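Local coordinates for protein oligogalacturonate-specific porin KdgM (Dickeya dadantii, PDB 4FQE) that forms a monomeric beta-barrel channel in the bacterial outer membrane, a porin specific for oligogalacturonides and required for full virulence, at residues D103-F115 with K130-F142. Numbering follows the deposited sequence. Where two conformers were deposited one is given.
Sequences DDLSVALRYRPYF and KGYTLTGNIDYTF. With C8E ((hydroxyethyloxy)tri(ethyloxy)octane), chain E; C8E ((hydroxyethyloxy)tri(ethyloxy)octane), chain H.
Strands 105-115 and 131-142 run antiparallel, their axes at 158° and 4.3 Å apart at closest approach, joined by eleven backbone hydrogen bonds from Thr141 N to Asp104 O through Gly131 N to Tyr114 O. Side chains alternate between two faces. On one, Arg110 and Arg112 each set CG opposite the backbone N and turn at chi3; in the conformer given for Arg112, its CZ lies 3.5 Å above the Arg110 guanidinium plane, offset toward the rim. Arg110 NH2 donates to Thr135 OG1 at 3.2 Å, tilted slightly from the guanidinium plane; Thr135 OG1 is also hydrogen-bonded to Glu153, whose carboxylate makes a long, weak ion pair with Arg110 and may offset a little of its charge. One water links Arg110 NE, Thr133 OG1 and Thr135 OG1, and in the same Arg112 conformer a second links Arg112 NE to the Thr133 hydroxyl. Further along this face the Tyr114 ring folds back over glycine: Gly131 CA makes a CH-pi contact 3.8 Å from the ring centroid, 21° off its normal. The other face is largely apolar. Tyr111 presents CE1 to Tyr132 CB at 3.6 Å, their ring planes inclined at 55° in an oblique pairing, while Leu105 CD1 lies alongside Ile138 CG2, 3.8 Å away. Detergent covers part of this surface: one C8E chain meets Tyr111 CB and Leu134 CD2, and another places its C1 3.4 Å from Pro113 CD. Polar residues and water on one face, aliphatic and aromatic groups under detergent on the other, are the signature of adjacent strands in a 12-stranded transmembrane porin barrel, with the arginines facing the channel, consistent with passage of anionic oligogalacturonides.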
loop_
_atom_site.group_PDB
_atom_site.type_symbol
_atom_site.label_atom_id
_atom_site.label_comp_id
_atom_site.label_asym_id
_atom_site.label_seq_id
_atom_site.Cartn_x
_atom_site.Cartn_y
_atom_site.Cartn_z
ATOM N N ASP A 103 1.744 7.865 19.735
ATOM C CA ASP A 103 3.045 7.669 19.101
ATOM C C ASP A 103 3.193 6.283 18.443
ATOM O O ASP A 103 3.949 6.133 17.496
ATOM C CB ASP A 103 4.161 7.868 20.123
ATOM C CG ASP A 103 4.361 9.319 20.490
ATOM O OD1 ASP A 103 5.004 9.559 21.528
ATOM O OD2 ASP A 103 3.855 10.222 19.771
ATOM N N ASP A 104 2.443 5.301 18.944
ATOM C CA ASP A 104 2.469 3.921 18.425
ATOM C C ASP A 104 1.289 3.537 17.517
ATOM O O ASP A 104 1.318 2.493 16.844
ATOM C CB ASP A 104 2.489 2.949 19.598
ATOM C CG ASP A 104 3.631 3.209 20.561
ATOM O OD1 ASP A 104 4.703 3.650 20.097
ATOM O OD2 ASP A 104 3.474 2.920 21.777
ATOM N N LEU A 105 0.245 4.354 17.506
ATOM C CA LEU A 105 -1.011 3.981 16.867
ATOM C C LEU A 105 -1.432 5.016 15.855
ATOM O O LEU A 105 -1.567 6.183 16.211
ATOM C CB LEU A 105 -2.116 3.855 17.916
ATOM C CG LEU A 105 -3.512 3.454 17.425
ATOM C CD1 LEU A 105 -3.420 2.079 16.780
ATOM C CD2 LEU A 105 -4.501 3.409 18.590
ATOM N N SER A 106 -1.653 4.595 14.613
ATOM C CA SER A 106 -2.138 5.513 13.585
ATOM C C SER A 106 -3.321 4.953 12.820
ATOM O O SER A 106 -3.512 3.734 12.722
ATOM C CB SER A 106 -1.023 5.950 12.632
ATOM O OG SER A 106 -0.342 4.839 12.102
ATOM N N VAL A 107 -4.127 5.864 12.277
ATOM C CA VAL A 107 -5.273 5.498 11.462
ATOM C C VAL A 107 -5.256 6.317 10.192
ATOM O O VAL A 107 -4.871 7.471 10.210
ATOM C CB VAL A 107 -6.600 5.639 12.229
ATOM C CG1 VAL A 107 -6.611 4.689 13.450
ATOM C CG2 VAL A 107 -6.837 7.054 12.692
ATOM N N ALA A 108 -5.608 5.714 9.071
ATOM C CA ALA A 108 -5.671 6.484 7.804
ATOM C C ALA A 108 -6.909 6.113 7.032
ATOM O O ALA A 108 -7.484 5.043 7.229
ATOM C CB ALA A 108 -4.404 6.288 6.979
ATOM N N LEU A 109 -7.339 7.015 6.168
ATOM C CA LEU A 109 -8.409 6.752 5.254
ATOM C C LEU A 109 -7.978 7.314 3.894
ATOM O O LEU A 109 -7.440 8.425 3.803
ATOM C CB LEU A 109 -9.718 7.367 5.742
ATOM C CG LEU A 109 -10.972 7.041 4.924
ATOM C CD1 LEU A 109 -11.303 5.564 5.000
ATOM C CD2 LEU A 109 -12.172 7.876 5.353
ATOM N N ARG A 110 -8.163 6.492 2.866
ATOM C CA ARG A 110 -7.782 6.859 1.497
ATOM C C ARG A 110 -8.968 6.713 0.581
ATOM O O ARG A 110 -9.590 5.664 0.566
ATOM C CB ARG A 110 -6.625 5.978 0.975
ATOM C CG ARG A 110 -6.153 6.405 -0.445
ATOM C CD ARG A 110 -5.013 5.518 -0.954
ATOM N NE ARG A 110 -5.496 4.140 -1.040
ATOM C CZ ARG A 110 -4.744 3.076 -1.272
ATOM N NH1 ARG A 110 -3.434 3.207 -1.503
ATOM N NH2 ARG A 110 -5.316 1.873 -1.278
ATOM N N TYR A 111 -9.255 7.766 -0.197
ATOM C CA TYR A 111 -10.201 7.713 -1.323
ATOM C C TYR A 111 -9.404 7.711 -2.629
ATOM O O TYR A 111 -8.592 8.597 -2.866
ATOM C CB TYR A 111 -11.180 8.895 -1.288
ATOM C CG TYR A 111 -12.080 8.991 -2.509
ATOM C CD1 TYR A 111 -12.996 7.985 -2.814
ATOM C CD2 TYR A 111 -12.007 10.081 -3.351
ATOM C CE1 TYR A 111 -13.799 8.076 -3.932
ATOM C CE2 TYR A 111 -12.803 10.178 -4.479
ATOM C CZ TYR A 111 -13.706 9.174 -4.747
ATOM O OH TYR A 111 -14.465 9.308 -5.879
ATOM N N ARG A 112 -9.609 6.666 -3.434
ATOM C CA ARG A 112 -8.858 6.474 -4.665
ATOM C C ARG A 112 -9.781 6.057 -5.811
ATOM O O ARG A 112 -10.013 4.851 -6.029
ATOM C CB ARG A 112 -7.750 5.431 -4.445
ATOM C CG ARG A 112 -6.827 5.197 -5.634
ATOM C CD ARG A 112 -5.660 4.280 -5.292
ATOM N NE ARG A 112 -6.066 2.893 -5.064
ATOM C CZ ARG A 112 -5.220 1.887 -4.863
ATOM N NH1 ARG A 112 -3.914 2.106 -4.864
ATOM N NH2 ARG A 112 -5.672 0.656 -4.667
ATOM N N PRO A 113 -10.283 7.025 -6.576
ATOM C CA PRO A 113 -11.058 6.616 -7.719
ATOM C C PRO A 113 -10.133 5.945 -8.739
ATOM O O PRO A 113 -8.909 6.104 -8.665
ATOM C CB PRO A 113 -11.661 7.924 -8.244
ATOM C CG PRO A 113 -10.810 8.998 -7.711
ATOM C CD PRO A 113 -10.231 8.497 -6.430
ATOM N N TYR A 114 -10.702 5.154 -9.639
ATOM C CA TYR A 114 -9.918 4.568 -10.720
ATOM C C TYR A 114 -10.632 4.844 -12.034
ATOM O O TYR A 114 -11.849 4.792 -12.125
ATOM C CB TYR A 114 -9.624 3.063 -10.504
ATOM C CG TYR A 114 -10.813 2.129 -10.443
ATOM C CD1 TYR A 114 -11.410 1.646 -11.608
ATOM C CD2 TYR A 114 -11.313 1.693 -9.219
ATOM C CE1 TYR A 114 -12.490 0.775 -11.549
ATOM C CE2 TYR A 114 -12.403 0.831 -9.143
ATOM C CZ TYR A 114 -12.972 0.360 -10.303
ATOM O OH TYR A 114 -14.049 -0.496 -10.233
ATOM N N PHE A 115 -9.849 5.235 -13.026
ATOM C CA PHE A 115 -10.348 5.429 -14.384
ATOM C C PHE A 115 -9.486 4.467 -15.196
ATOM O O PHE A 115 -8.353 4.785 -15.499
ATOM C CB PHE A 115 -10.202 6.902 -14.811
ATOM C CG PHE A 115 -10.772 7.895 -13.822
ATOM C CD1 PHE A 115 -12.095 8.321 -13.915
ATOM C CD2 PHE A 115 -9.986 8.405 -12.788
ATOM C CE1 PHE A 115 -12.621 9.225 -13.008
ATOM C CE2 PHE A 115 -10.508 9.293 -11.869
ATOM C CZ PHE A 115 -11.833 9.709 -11.972
ATOM N N LYS A 130 -14.617 2.414 -14.586
ATOM C CA LYS A 130 -14.290 3.309 -13.482
ATOM C C LYS A 130 -15.041 2.975 -12.189
ATOM O O LYS A 130 -16.056 2.294 -12.187
ATOM C CB LYS A 130 -14.544 4.774 -13.841
ATOM C CG LYS A 130 -15.928 5.068 -14.371
ATOM C CD LYS A 130 -15.903 6.181 -15.411
ATOM C CE LYS A 130 -15.144 5.779 -16.672
ATOM N NZ LYS A 130 -15.502 6.620 -17.858
ATOM N N GLY A 131 -14.520 3.500 -11.097
ATOM C CA GLY A 131 -15.046 3.201 -9.778
ATOM C C GLY A 131 -14.185 3.897 -8.753
ATOM O O GLY A 131 -13.517 4.902 -9.038
ATOM N N TYR A 132 -14.178 3.347 -7.557
ATOM C CA TYR A 132 -13.304 3.866 -6.544
ATOM C C TYR A 132 -13.028 2.834 -5.480
ATOM O O TYR A 132 -13.809 1.890 -5.294
ATOM C CB TYR A 132 -13.921 5.131 -5.931
ATOM C CG TYR A 132 -15.193 4.919 -5.135
ATOM C CD1 TYR A 132 -15.139 4.580 -3.783
ATOM C CD2 TYR A 132 -16.444 5.103 -5.708
ATOM C CE1 TYR A 132 -16.295 4.400 -3.036
ATOM C CE2 TYR A 132 -17.614 4.940 -4.954
ATOM C CZ TYR A 132 -17.523 4.586 -3.630
ATOM O OH TYR A 132 -18.661 4.406 -2.857
ATOM N N THR A 133 -11.906 3.004 -4.797
ATOM C CA THR A 133 -11.712 2.322 -3.529
ATOM C C THR A 133 -11.676 3.279 -2.343
ATOM O O THR A 133 -11.265 4.433 -2.463
ATOM C CB THR A 133 -10.460 1.446 -3.531
ATOM O OG1 THR A 133 -9.309 2.265 -3.746
ATOM C CG2 THR A 133 -10.574 0.405 -4.637
ATOM N N LEU A 134 -12.132 2.770 -1.200
ATOM C CA LEU A 134 -12.035 3.469 0.066
ATOM C C LEU A 134 -11.340 2.487 1.016
ATOM O O LEU A 134 -11.833 1.366 1.256
ATOM C CB LEU A 134 -13.421 3.884 0.547
ATOM C CG LEU A 134 -13.527 4.938 1.658
ATOM C CD1 LEU A 134 -12.963 6.285 1.238
ATOM C CD2 LEU A 134 -14.984 5.152 2.127
ATOM N N THR A 135 -10.176 2.895 1.506
ATOM C CA THR A 135 -9.281 2.026 2.248
ATOM C C THR A 135 -9.054 2.657 3.606
ATOM O O THR A 135 -8.682 3.822 3.703
ATOM C CB THR A 135 -7.940 1.889 1.520
ATOM O OG1 THR A 135 -8.180 1.453 0.183
ATOM C CG2 THR A 135 -7.043 0.868 2.225
ATOM N N GLY A 136 -9.315 1.920 4.661
ATOM C CA GLY A 136 -8.979 2.402 5.988
ATOM C C GLY A 136 -7.915 1.520 6.555
ATOM O O GLY A 136 -7.901 0.327 6.257
ATOM N N ASN A 137 -7.031 2.105 7.360
ATOM C CA ASN A 137 -5.890 1.417 7.924
ATOM C C ASN A 137 -5.770 1.763 9.407
ATOM O O ASN A 137 -5.913 2.937 9.802
ATOM C CB ASN A 137 -4.619 1.864 7.252
ATOM C CG ASN A 137 -4.505 1.354 5.831
ATOM O OD1 ASN A 137 -4.969 1.993 4.891
ATOM N ND2 ASN A 137 -3.931 0.166 5.677
ATOM N N ILE A 138 -5.466 0.746 10.207
ATOM C CA ILE A 138 -5.096 0.948 11.602
ATOM C C ILE A 138 -3.798 0.209 11.812
ATOM O O ILE A 138 -3.689 -0.982 11.455
ATOM C CB ILE A 138 -6.118 0.378 12.591
ATOM C CG1 ILE A 138 -7.511 0.871 12.253
ATOM C CG2 ILE A 138 -5.705 0.721 14.033
ATOM C CD1 ILE A 138 -8.572 0.392 13.228
ATOM N N ASP A 139 -2.810 0.915 12.338
ATOM C CA ASP A 139 -1.459 0.382 12.471
ATOM C C ASP A 139 -0.908 0.642 13.852
ATOM O O ASP A 139 -0.948 1.764 14.357
ATOM C CB ASP A 139 -0.528 0.992 11.427
ATOM C CG ASP A 139 -0.919 0.617 9.997
ATOM O OD1 ASP A 139 -1.368 1.480 9.223
ATOM O OD2 ASP A 139 -0.831 -0.546 9.648
ATOM N N TYR A 140 -0.377 -0.409 14.455
ATOM C CA TYR A 140 0.076 -0.348 15.834
ATOM C C TYR A 140 1.470 -0.920 15.952
ATOM O O TYR A 140 1.721 -2.057 15.540
ATOM C CB TYR A 140 -0.884 -1.120 16.731
ATOM C CG TYR A 140 -0.424 -1.154 18.182
ATOM C CD1 TYR A 140 -0.094 -2.347 18.809
ATOM C CD2 TYR A 140 -0.281 0.024 18.900
ATOM C CE1 TYR A 140 0.340 -2.373 20.136
ATOM C CE2 TYR A 140 0.149 0.014 20.216
ATOM C CZ TYR A 140 0.459 -1.180 20.822
ATOM O OH TYR A 140 0.894 -1.179 22.117
ATOM N N THR A 141 2.386 -0.119 16.458
ATOM C CA THR A 141 3.760 -0.549 16.630
ATOM C C THR A 141 4.027 -0.927 18.067
ATOM O O THR A 141 3.635 -0.213 18.997
ATOM C CB THR A 141 4.718 0.544 16.161
ATOM O OG1 THR A 141 4.441 0.822 14.781
ATOM C CG2 THR A 141 6.161 0.107 16.303
ATOM N N PHE A 142 4.646 -2.091 18.244
ATOM C CA PHE A 142 4.922 -2.577 19.579
ATOM C C PHE A 142 6.317 -3.180 19.641
ATOM O O PHE A 142 6.893 -3.616 18.617
ATOM C CB PHE A 142 3.847 -3.582 20.014
ATOM C CG PHE A 142 3.744 -4.823 19.144
ATOM C CD1 PHE A 142 3.043 -4.796 17.950
ATOM C CD2 PHE A 142 4.285 -6.031 19.568
ATOM C CE1 PHE A 142 2.903 -5.932 17.185
ATOM C CE2 PHE A 142 4.139 -7.172 18.816
ATOM C CZ PHE A 142 3.460 -7.115 17.601
HETATM C C1 C8E E . -9.122 12.078 5.410
HETATM C C2 C8E E . -9.515 12.849 4.165
HETATM C C3 C8E E . -9.513 11.978 2.913
HETATM C C4 C8E E . -10.481 10.810 3.032
HETATM C C5 C8E E . -11.460 10.726 1.867
HETATM C C6 C8E E . -12.463 11.888 1.875
HETATM C C7 C8E E . -13.907 11.544 1.471
HETATM C C8 C8E E . -14.280 10.063 1.394
HETATM O O9 C8E E . -15.630 9.886 0.951
HETATM C C10 C8E E . -16.059 8.520 0.916
HETATM C C11 C8E E . -16.851 8.204 -0.349
HETATM O O12 C8E E . -17.811 7.169 -0.075
HETATM C C13 C8E E . -19.071 7.678 0.385
HETATM C C14 C8E E . -19.788 6.706 1.326
HETATM O O15 C8E E . -18.888 6.141 2.294
HETATM C C16 C8E E . -19.138 4.747 2.502
HETATM C C17 C8E E . -18.289 4.180 3.644
HETATM O O18 C8E E . -18.178 2.754 3.524
HETATM C C19 C8E E . -19.409 2.050 3.725
HETATM C C20 C8E E . -19.987 1.609 2.380
HETATM O O21 C8E E . -21.320 2.096 2.170
HETATM C C1 C8E H . -9.116 11.458 -5.328
HETATM C C2 C8E H . -9.361 12.777 -6.015
HETATM C C3 C8E H . -8.915 13.901 -5.094
HETATM C C4 C8E H . -7.423 13.825 -4.797
HETATM C C5 C8E H . -6.646 14.952 -5.447
HETATM C C6 C8E H . -6.334 14.592 -6.891
HETATM C C7 C8E H . -4.884 14.174 -7.079
HETATM C C8 C8E H . -4.514 14.124 -8.560
HETATM O O9 C8E H . -3.968 15.380 -8.974
HETATM C C10 C8E H . -3.640 15.433 -10.367
HETATM C C11 C8E H . -2.364 16.254 -10.559
HETATM O O12 C8E H . -1.220 15.421 -10.741
HETATM C C13 C8E H . 0.030 16.037 -10.409
HETATM C C14 C8E H . 0.358 15.822 -8.929
HETATM O O15 C8E H . 1.683 15.311 -8.723
HETATM C C16 C8E H . 2.395 15.878 -7.607
HETATM C C17 C8E H . 1.997 15.263 -6.270
HETATM O O18 C8E H . 0.962 16.043 -5.656
HETATM C C19 C8E H . -0.313 15.405 -5.643
HETATM C C20 C8E H . -1.391 16.348 -6.158
HETATM O O21 C8E H . -2.218 15.694 -7.126
HETATM O O HOH W 1 -2.290 3.759 9.585
HETATM O O HOH W 2 -8.354 3.513 -1.372
HETATM O O HOH W 3 -8.705 2.483 -6.503
#